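Local coordinates for D-glyceraldehyde dehydrogenase (NADP(+)) (PDB 5IZD), which oxidises D-glyceraldehyde to glycerate with NADP(+) as the electron acceptor in the non-phosphorylated Entner-Doudoroff pathway, at residues A144-N149 with V169-S174; G250-M255 with G408-L413; L308-P313 with F363-I368. All coordinates share one frame; numbering follows the deposited sequence.

Interaction 1. Residues A144-N149 with V169-S174; sequences ALTPWN and VVLKPS. With NAP (NADP nicotinamide-adenine-dinucleotide phosphate), chain I.
A144 and L171 pair as neighbours in two parallel strands, and backbone hydrogen bonds run from A144 to both flanks of L171. A144 N donates to V170 O at 2.9 Å, and K172 N returns a bond to A144 O at 3.0 Å. One residue on, where strand 130-145 gives way to loop, T146 N reaches K172 O only weakly, at 3.3 Å. Beyond it a water takes over: it accepts from S174 N, donates to P147 O and is hydrogen-bonded to T146 OG1, bridging the two segments as they leave the sheet.

Apolar contacts line both faces of the pair. L171 CD1 lies against A144 CB and T146 CG2, while on the face of L145 and K172 the leucine CD2 touches the lysine CD at 3.9 Å.

Polar contacts to NADP gather at the strand ends. The cofactor O3B donates to T146 O at 2.8 Å. K172, its chain bent at chi2 (-107°) and chi4, brings NZ to O2B at 3.0 Å and to O1X of the 2'-phosphate, a positive charge that probably helps to favour NADP over NAD. W148 NE1 donates to O2N of the nicotinamide-side phosphate at 2.8 Å, and S174 OG, itself hydrogen-bonded to D176 N, lies at the indole edge, 3.5 Å from W148 CB. A leucine in place of W148 would probably leave O2N without this donor and open a gap beside the cofactor diphosphate, where the indole had lain.

Helix 153-164 connects the two strands, completing a beta-alpha-beta unit of the Rossmann-type cofactor domain of aldehyde dehydrogenases, with NADP bound at the C-terminal ends of the parallel strands.

Interaction 2. Residues G250-M255 with G408-L413; sequences GKAPFM and GLASYL
F254 and Y412 lie side by side on neighbouring parallel strands, and here the contact is dense. F254 CD2 sits 3.5 Å from Y412 CB and also approaches Y412 CG. The two rings are inclined at 27°, with centroids separated by 5.4 Å, and are displaced so far that little of one lies over the other. The edge of the tyrosine ring instead receives A252 CB near its plane, at CE1. Beyond this edge Y412 OH is hydrogen-bonded to I282 O, which helps to fix the direction of the ring. Helix 262-274 covers the same face, through L269 and A272 on F254 and W271 on Y412.

On the other face M255 bends at chi3 (-75°), which folds CE back to 3.3 Å from Y412 O. Its CB meets L413 CD1, and M398 of helix 395-403 touches both residues.

Backbone bonds stitch these halves together: Y412 N donates to P253 O at 3.0 Å, and M255 N to Y412 O at 2.8 Å. The parallel strands 252-256 and 410-414 are adjacent members of the mixed sheet of the catalytic domain in the aldehyde dehydrogenase fold, with strand 284-290 on the far side of 252-256.

Around K251 the two segments stand further apart, and a water bridges them. It accepts from K251 N and from L409 N at 2.8 Å and donates to A410 O. K251 CB points away from segment 408-413, and its NZ forms a salt bridge with E285. At the border between the close and the water-bridged parts, A252 CB presses to 3.1 Å from A410 O.

Interaction 3. Residues L308-P313 with F363-I368; sequences LALGDP and FLPTII
L310 reaches across to F363, L364 and P365 from the loop between helices 294-305 and 324-339. Its CB points toward segment 363-368 but stays beyond close contact, and CG stands anti to the carbonyl carbon of its own residue (chi1 -82°). From CG the chain forks. CD1 goes to the proline ring, meeting P365 CD at 4.2 Å, and the two side chains run alongside one another in opposite senses. CD2 takes the other direction and lies over the backbone, 3.7 Å from F363 O, while also touching L364 CD2 at 4.1 Å, tip to tip. One leucine thus spans three consecutive residues with its two methyl groups.

This is apolar packing at the margin of the catalytic domain of an aldehyde dehydrogenase, joining a loop to the lead-in of strand 366-369, which belongs to the same mixed sheet as strand 284-290. The contact is partly buried: L310 and L364 keep some exposure, and both touch P351 of a neighbouring loop.

L308, two residues earlier, adds a looser touch, its CD1 4.5 Å from P365 CG. Y274 at the end of helix 262-274 packs on both L308 and P365, so this flank of the proline is shared with a helix.

Within segment 363-368, T366 OG1 donates to L364 O at 2.8 Å, approaching from above the carbonyl plane, in a bond that spans P365. The same hydroxyl is also hydrogen-bonded to G348 N. F363 CB points away from segment 308-313, and its side chain packs on L327 and T330 of helix 324-339.

Along the chain interaction 1 is completed first; 250-255 follows, then both segments of interaction 3, and finally 408-413, which closes interaction 2. Interactions 2 and 3 reach the same seven-stranded mixed sheet, where strands 386-392 and 284-290 lie between 366-369 and 252-256; their centres are 22 Å apart. Helix 262-274 packs on both. Interaction 1 belongs to a different sheet, its centre 25 Å from that of interaction 2 and 28 Å from that of interaction 3, and no pair of contacts touches. The cofactor-binding sheet and the catalytic-domain sheet are thus distinct parts of the fold, consistent with the aldehyde dehydrogenase arrangement in which the active site lies between the two domains.

Interaction 1. Residues A144-N149 with V169-S174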
loop_
_atom_site.group_PDB
_atom_site.type_symbol
_atom_site.label_atom_id
_atom_site.label_comp_id
_atom_site.label_asym_id
_atom_site.label_seq_id
_atom_site.Cartn_x
_atom_site.Cartn_y
_atom_site.Cartn_z
ATOM N N ALA A 144 11.673 -25.566 0.845
ATOM C CA ALA A 144 12.793 -24.641 0.756
ATOM C C ALA A 144 14.047 -25.388 0.337
ATOM O O ALA A 144 14.435 -26.367 0.994
ATOM C CB ALA A 144 13.028 -23.942 2.066
ATOM N N LEU A 145 14.611 -24.979 -0.813
ATOM C CA LEU A 145 15.742 -25.647 -1.428
ATOM C C LEU A 145 16.863 -24.627 -1.462
ATOM O O LEU A 145 16.774 -23.614 -2.199
ATOM C CB LEU A 145 15.421 -26.154 -2.837
ATOM C CG LEU A 145 14.303 -27.168 -2.935
ATOM C CD1 LEU A 145 13.845 -27.256 -4.384
ATOM C CD2 LEU A 145 14.670 -28.508 -2.410
ATOM N N THR A 146 17.907 -24.854 -0.664
ATOM C CA THR A 146 18.961 -23.839 -0.487
ATOM C C THR A 146 20.254 -24.236 -1.183
ATOM O O THR A 146 20.568 -25.454 -1.319
ATOM C CB THR A 146 19.208 -23.444 1.000
ATOM O OG1 THR A 146 19.448 -24.593 1.795
ATOM C CG2 THR A 146 17.982 -22.752 1.524
ATOM N N PRO A 147 20.998 -23.219 -1.671
ATOM C CA PRO A 147 22.304 -23.478 -2.296
ATOM C C PRO A 147 23.511 -23.517 -1.312
ATOM O O PRO A 147 23.364 -23.314 -0.100
ATOM C CB PRO A 147 22.436 -22.322 -3.253
ATOM C CG PRO A 147 21.819 -21.206 -2.499
ATOM C CD PRO A 147 20.701 -21.775 -1.656
ATOM N N TRP A 148 24.693 -23.794 -1.840
ATOM C CA TRP A 148 25.887 -23.950 -0.997
ATOM C C TRP A 148 26.623 -22.627 -0.795
ATOM O O TRP A 148 27.462 -22.528 0.143
ATOM C CB TRP A 148 26.881 -24.994 -1.590
ATOM C CG TRP A 148 27.140 -24.806 -3.069
ATOM C CD1 TRP A 148 26.512 -25.444 -4.085
ATOM C CD2 TRP A 148 28.027 -23.862 -3.671
ATOM N NE1 TRP A 148 26.982 -24.996 -5.288
ATOM C CE2 TRP A 148 27.906 -24.003 -5.054
ATOM C CE3 TRP A 148 28.934 -22.946 -3.171
ATOM C CZ2 TRP A 148 28.662 -23.217 -5.972
ATOM C CZ3 TRP A 148 29.661 -22.145 -4.069
ATOM C CH2 TRP A 148 29.542 -22.311 -5.454
ATOM N N ASN A 149 26.379 -21.641 -1.654
ATOM C CA ASN A 149 27.242 -20.484 -1.680
ATOM C C ASN A 149 27.071 -19.547 -0.478
ATOM O O ASN A 149 28.069 -19.025 0.028
ATOM C CB ASN A 149 27.163 -19.793 -3.024
ATOM C CG ASN A 149 25.802 -19.095 -3.276
ATOM O OD1 ASN A 149 24.747 -19.517 -2.775
ATOM N ND2 ASN A 149 25.843 -17.996 -4.020
ATOM N N VAL A 169 7.096 -25.891 6.995
ATOM C CA VAL A 169 8.283 -25.906 6.151
ATOM C C VAL A 169 9.013 -27.266 6.175
ATOM O O VAL A 169 9.221 -27.857 7.250
ATOM C CB VAL A 169 9.312 -24.823 6.562
ATOM C CG1 VAL A 169 10.590 -24.931 5.725
ATOM C CG2 VAL A 169 8.735 -23.433 6.522
ATOM N N VAL A 170 9.361 -27.723 4.974
ATOM C CA VAL A 170 10.356 -28.792 4.711
ATOM C C VAL A 170 11.587 -28.202 3.976
ATOM O O VAL A 170 11.482 -27.750 2.794
ATOM C CB VAL A 170 9.769 -29.931 3.861
ATOM C CG1 VAL A 170 10.794 -31.039 3.639
ATOM C CG2 VAL A 170 8.488 -30.488 4.483
ATOM N N LEU A 171 12.721 -28.171 4.688
ATOM C CA LEU A 171 13.994 -27.666 4.193
ATOM C C LEU A 171 14.936 -28.805 3.699
ATOM O O LEU A 171 15.183 -29.776 4.447
ATOM C CB LEU A 171 14.690 -26.816 5.283
ATOM C CG LEU A 171 16.134 -26.347 5.036
ATOM C CD1 LEU A 171 16.223 -25.255 3.964
ATOM C CD2 LEU A 171 16.721 -25.793 6.300
ATOM N N LYS A 172 15.510 -28.654 2.518
ATOM C CA LYS A 172 16.521 -29.545 1.978
ATOM C C LYS A 172 17.668 -28.668 1.486
ATOM O O LYS A 172 17.520 -27.966 0.511
ATOM C CB LYS A 172 16.009 -30.458 0.896
ATOM C CG LYS A 172 17.054 -31.384 0.304
ATOM C CD LYS A 172 17.464 -30.957 -1.084
ATOM C CE LYS A 172 18.620 -31.731 -1.682
ATOM N NZ LYS A 172 19.905 -31.252 -1.174
ATOM N N PRO A 173 18.796 -28.700 2.184
ATOM C CA PRO A 173 19.913 -27.869 1.808
ATOM C C PRO A 173 20.781 -28.516 0.750
ATOM O O PRO A 173 20.576 -29.617 0.340
ATOM C CB PRO A 173 20.661 -27.726 3.092
ATOM C CG PRO A 173 20.472 -29.055 3.747
ATOM C CD PRO A 173 19.077 -29.462 3.406
ATOM N N SER A 174 21.747 -27.766 0.294
ATOM C CA SER A 174 22.679 -28.264 -0.695
ATOM C C SER A 174 23.435 -29.445 -0.099
ATOM O O SER A 174 23.797 -29.438 1.105
ATOM C CB SER A 174 23.683 -27.191 -1.099
ATOM O OG SER A 174 24.817 -27.787 -1.686
HETATM P PA NAP I . 21.849 -26.355 -7.701
HETATM O O1A NAP I . 22.012 -27.691 -8.356
HETATM O O2A NAP I . 20.945 -25.339 -8.368
HETATM O O5B NAP I . 21.367 -26.602 -6.160
HETATM C C5B NAP I . 20.437 -25.763 -5.439
HETATM C C4B NAP I . 19.516 -26.619 -4.549
HETATM O O4B NAP I . 18.615 -27.386 -5.370
HETATM C C3B NAP I . 20.288 -27.664 -3.717
HETATM O O3B NAP I . 19.599 -27.876 -2.456
HETATM C C2B NAP I . 20.211 -28.896 -4.576
HETATM O O2B NAP I . 20.496 -30.106 -3.880
HETATM C C1B NAP I . 18.796 -28.805 -5.080
HETATM N N9A NAP I . 18.490 -29.615 -6.268
HETATM C C8A NAP I . 19.344 -30.122 -7.199
HETATM N N7A NAP I . 18.716 -30.819 -8.121
HETATM C C5A NAP I . 17.367 -30.717 -7.766
HETATM C C6A NAP I . 16.201 -31.222 -8.343
HETATM N N6A NAP I . 16.198 -31.951 -9.466
HETATM N N1A NAP I . 15.022 -30.947 -7.748
HETATM C C2A NAP I . 15.017 -30.234 -6.607
HETATM N N3A NAP I . 16.087 -29.727 -5.979
HETATM C C4A NAP I . 17.237 -30.003 -6.634
HETATM O O3 NAP I . 23.299 -25.729 -7.540
HETATM P PN NAP I . 24.743 -26.310 -7.953
HETATM O O1N NAP I . 25.057 -27.552 -7.139
HETATM O O2N NAP I . 25.783 -25.228 -7.791
HETATM O O5D NAP I . 24.597 -26.691 -9.447
HETATM P P2B NAP I . 21.954 -30.851 -4.146
HETATM O O1X NAP I . 21.913 -32.150 -3.326
HETATM O O2X NAP I . 23.008 -29.984 -3.642
HETATM O O3X NAP I . 22.103 -31.167 -5.595
HETATM O O HOH W 1 22.162 -25.033 1.497
#

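Interaction 2. Residues G250-M255 with G408-L413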
loop_
_atom_site.group_PDB
_atom_site.type_symbol
_atom_site.label_atom_id
_atom_site.label_comp_id
_atom_site.label_asym_id
_atom_site.label_seq_id
_atom_site.Cartn_x
_atom_site.Cartn_y
_atom_site.Cartn_z
ATOM N N GLY A 250 23.071 -15.000 -12.172
ATOM C CA GLY A 250 23.139 -13.899 -13.115
ATOM C C GLY A 250 24.438 -13.696 -13.820
ATOM O O GLY A 250 25.338 -14.515 -13.728
ATOM N N LYS A 251 24.526 -12.573 -14.561
ATOM C CA LYS A 251 25.756 -12.260 -15.245
ATOM C C LYS A 251 25.938 -10.786 -15.222
ATOM O O LYS A 251 25.862 -10.121 -16.256
ATOM C CB LYS A 251 25.712 -12.851 -16.645
ATOM C CG LYS A 251 26.988 -12.701 -17.482
ATOM C CD LYS A 251 27.886 -13.947 -17.363
ATOM C CE LYS A 251 29.252 -13.716 -17.991
ATOM N NZ LYS A 251 30.206 -14.671 -17.392
ATOM N N ALA A 252 26.224 -10.290 -14.035
ATOM C CA ALA A 252 26.177 -8.882 -13.762
ATOM C C ALA A 252 27.210 -8.071 -14.546
ATOM O O ALA A 252 28.420 -8.335 -14.419
ATOM C CB ALA A 252 26.365 -8.643 -12.278
ATOM N N PRO A 253 26.739 -7.104 -15.373
ATOM C CA PRO A 253 27.715 -6.188 -15.937
ATOM C C PRO A 253 28.192 -5.158 -14.909
ATOM O O PRO A 253 27.382 -4.618 -14.145
ATOM C CB PRO A 253 26.929 -5.486 -17.068
ATOM C CG PRO A 253 25.517 -5.411 -16.571
ATOM C CD PRO A 253 25.356 -6.678 -15.666
ATOM N N PHE A 254 29.483 -4.863 -14.960
ATOM C CA PHE A 254 30.132 -3.859 -14.141
ATOM C C PHE A 254 30.600 -2.711 -15.055
ATOM O O PHE A 254 31.581 -2.860 -15.815
ATOM C CB PHE A 254 31.310 -4.497 -13.416
ATOM C CG PHE A 254 31.797 -3.722 -12.228
ATOM C CD1 PHE A 254 32.584 -2.592 -12.398
ATOM C CD2 PHE A 254 31.446 -4.098 -10.946
ATOM C CE1 PHE A 254 33.034 -1.870 -11.302
ATOM C CE2 PHE A 254 31.868 -3.366 -9.856
ATOM C CZ PHE A 254 32.663 -2.253 -10.028
ATOM N N MET A 255 29.943 -1.550 -14.937
ATOM C CA MET A 255 30.105 -0.471 -15.904
ATOM C C MET A 255 30.775 0.740 -15.253
ATOM O O MET A 255 30.288 1.249 -14.254
ATOM C CB MET A 255 28.707 -0.091 -16.448
ATOM C CG MET A 255 28.074 -1.198 -17.292
ATOM S SD MET A 255 26.279 -1.002 -17.540
ATOM C CE MET A 255 25.693 -1.505 -15.919
ATOM N N GLY A 408 19.709 -11.397 -15.953
ATOM C CA GLY A 408 19.088 -10.153 -15.535
ATOM C C GLY A 408 18.958 -9.818 -14.065
ATOM O O GLY A 408 17.959 -9.149 -13.614
ATOM N N LEU A 409 19.925 -10.240 -13.267
ATOM C CA LEU A 409 19.784 -9.994 -11.844
ATOM C C LEU A 409 20.512 -8.697 -11.441
ATOM O O LEU A 409 19.898 -7.617 -11.547
ATOM C CB LEU A 409 20.106 -11.237 -11.053
ATOM C CG LEU A 409 20.268 -11.233 -9.530
ATOM C CD1 LEU A 409 19.285 -10.377 -8.834
ATOM C CD2 LEU A 409 20.206 -12.661 -8.981
ATOM N N ALA A 410 21.794 -8.750 -11.085
ATOM C CA ALA A 410 22.494 -7.540 -10.613
ATOM C C ALA A 410 23.297 -6.850 -11.688
ATOM O O ALA A 410 23.558 -7.422 -12.749
ATOM C CB ALA A 410 23.414 -7.902 -9.472
ATOM N N SER A 411 23.686 -5.616 -11.387
ATOM C CA SER A 411 24.468 -4.795 -12.275
ATOM C C SER A 411 25.063 -3.641 -11.443
ATOM O O SER A 411 24.557 -3.369 -10.343
ATOM C CB SER A 411 23.580 -4.263 -13.441
ATOM O OG SER A 411 22.569 -3.421 -12.931
ATOM N N TYR A 412 26.146 -3.035 -11.952
ATOM C CA TYR A 412 26.947 -2.031 -11.241
ATOM C C TYR A 412 27.301 -0.909 -12.188
ATOM O O TYR A 412 27.665 -1.165 -13.339
ATOM C CB TYR A 412 28.252 -2.617 -10.646
ATOM C CG TYR A 412 28.001 -3.769 -9.689
ATOM C CD1 TYR A 412 27.872 -5.042 -10.162
ATOM C CD2 TYR A 412 27.911 -3.565 -8.318
ATOM C CE1 TYR A 412 27.643 -6.124 -9.302
ATOM C CE2 TYR A 412 27.640 -4.645 -7.429
ATOM C CZ TYR A 412 27.495 -5.914 -7.928
ATOM O OH TYR A 412 27.174 -6.972 -7.120
ATOM N N LEU A 413 27.239 0.317 -11.698
ATOM C CA LEU A 413 27.537 1.494 -12.535
ATOM C C LEU A 413 28.317 2.522 -11.723
ATOM O O LEU A 413 27.840 2.897 -10.660
ATOM C CB LEU A 413 26.205 2.121 -12.980
ATOM C CG LEU A 413 26.265 3.464 -13.726
ATOM C CD1 LEU A 413 27.027 3.343 -15.031
ATOM C CD2 LEU A 413 24.836 3.969 -13.946
HETATM O O HOH W 2 22.699 -10.381 -13.592
#

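Interaction 3. Residues L308-P313 with F363-I368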
loop_
_atom_site.group_PDB
_atom_site.type_symbol
_atom_site.label_atom_id
_atom_site.label_comp_id
_atom_site.label_asym_id
_atom_site.label_seq_id
_atom_site.Cartn_x
_atom_site.Cartn_y
_atom_site.Cartn_z
ATOM N N LEU A 308 45.977 -10.311 -3.400
ATOM C CA LEU A 308 44.988 -11.082 -2.617
ATOM C C LEU A 308 45.630 -12.387 -2.247
ATOM O O LEU A 308 46.212 -13.035 -3.121
ATOM C CB LEU A 308 43.674 -11.314 -3.395
ATOM C CG LEU A 308 42.902 -10.001 -3.713
ATOM C CD1 LEU A 308 41.798 -10.233 -4.733
ATOM C CD2 LEU A 308 42.298 -9.312 -2.487
ATOM N N ALA A 309 45.549 -12.743 -0.954
ATOM C CA ALA A 309 46.064 -14.013 -0.465
ATOM C C ALA A 309 44.972 -15.100 -0.500
ATOM O O ALA A 309 43.821 -14.861 -0.154
ATOM C CB ALA A 309 46.620 -13.872 0.945
ATOM N N LEU A 310 45.395 -16.298 -0.910
ATOM C CA LEU A 310 44.587 -17.500 -0.939
ATOM C C LEU A 310 45.129 -18.530 0.053
ATOM O O LEU A 310 46.334 -18.623 0.258
ATOM C CB LEU A 310 44.673 -18.115 -2.316
ATOM C CG LEU A 310 43.794 -17.591 -3.442
ATOM C CD1 LEU A 310 43.980 -16.115 -3.715
ATOM C CD2 LEU A 310 44.167 -18.424 -4.666
ATOM N N GLY A 311 44.249 -19.308 0.671
ATOM C CA GLY A 311 44.680 -20.311 1.664
ATOM C C GLY A 311 43.751 -20.357 2.847
ATOM O O GLY A 311 42.539 -20.551 2.697
ATOM N N ASP A 312 44.277 -20.166 4.040
ATOM C CA ASP A 312 43.480 -20.488 5.193
ATOM C C ASP A 312 42.460 -19.435 5.535
ATOM O O ASP A 312 42.808 -18.275 5.512
ATOM C CB ASP A 312 44.333 -20.716 6.418
ATOM C CG ASP A 312 43.579 -21.502 7.441
ATOM O OD1 ASP A 312 42.788 -20.898 8.199
ATOM O OD2 ASP A 312 43.724 -22.766 7.417
ATOM N N PRO A 313 41.232 -19.832 5.950
ATOM C CA PRO A 313 40.203 -18.790 6.319
ATOM C C PRO A 313 40.619 -17.786 7.391
ATOM O O PRO A 313 40.163 -16.635 7.341
ATOM C CB PRO A 313 39.037 -19.621 6.832
ATOM C CG PRO A 313 39.131 -20.889 6.053
ATOM C CD PRO A 313 40.615 -21.187 5.907
ATOM N N PHE A 363 41.573 -21.447 -6.873
ATOM C CA PHE A 363 41.852 -20.966 -8.218
ATOM C C PHE A 363 42.257 -19.475 -8.122
ATOM O O PHE A 363 41.670 -18.722 -7.365
ATOM C CB PHE A 363 40.623 -21.141 -9.123
ATOM C CG PHE A 363 40.955 -21.182 -10.572
ATOM C CD1 PHE A 363 41.319 -22.385 -11.176
ATOM C CD2 PHE A 363 41.009 -20.038 -11.314
ATOM C CE1 PHE A 363 41.681 -22.453 -12.499
ATOM C CE2 PHE A 363 41.371 -20.088 -12.662
ATOM C CZ PHE A 363 41.713 -21.308 -13.248
ATOM N N LEU A 364 43.254 -19.067 -8.893
ATOM C CA LEU A 364 43.725 -17.691 -8.853
ATOM C C LEU A 364 42.748 -16.696 -9.457
ATOM O O LEU A 364 42.040 -17.032 -10.420
ATOM C CB LEU A 364 45.060 -17.559 -9.610
ATOM C CG LEU A 364 46.307 -18.272 -9.023
ATOM C CD1 LEU A 364 47.457 -18.266 -10.014
ATOM C CD2 LEU A 364 46.712 -17.530 -7.746
ATOM N N PRO A 365 42.730 -15.449 -8.930
ATOM C CA PRO A 365 42.084 -14.360 -9.655
ATOM C C PRO A 365 42.540 -14.291 -11.124
ATOM O O PRO A 365 43.756 -14.319 -11.417
ATOM C CB PRO A 365 42.564 -13.114 -8.889
ATOM C CG PRO A 365 42.727 -13.598 -7.504
ATOM C CD PRO A 365 43.378 -14.952 -7.699
ATOM N N THR A 366 41.586 -14.282 -12.038
ATOM C CA THR A 366 41.869 -14.429 -13.447
ATOM C C THR A 366 41.166 -13.284 -14.266
ATOM O O THR A 366 39.947 -13.134 -14.189
ATOM C CB THR A 366 41.421 -15.793 -13.952
ATOM O OG1 THR A 366 42.081 -16.839 -13.210
ATOM C CG2 THR A 366 41.721 -15.925 -15.447
ATOM N N ILE A 367 41.973 -12.529 -15.018
ATOM C CA ILE A 367 41.534 -11.339 -15.730
ATOM C C ILE A 367 41.883 -11.547 -17.195
ATOM O O ILE A 367 43.020 -11.910 -17.523
ATOM C CB ILE A 367 42.180 -10.051 -15.158
ATOM C CG1 ILE A 367 41.859 -9.901 -13.652
ATOM C CG2 ILE A 367 41.686 -8.811 -15.896
ATOM C CD1 ILE A 367 42.900 -9.074 -12.925
ATOM N N ILE A 368 40.876 -11.395 -18.040
ATOM C CA ILE A 368 40.944 -11.655 -19.465
ATOM C C ILE A 368 40.652 -10.401 -20.327
ATOM O O ILE A 368 39.639 -9.740 -20.080
ATOM C CB ILE A 368 39.925 -12.745 -19.799
ATOM C CG1 ILE A 368 40.319 -14.047 -19.079
ATOM C CG2 ILE A 368 39.817 -12.958 -21.298
ATOM C CD1 ILE A 368 39.440 -15.201 -19.457
#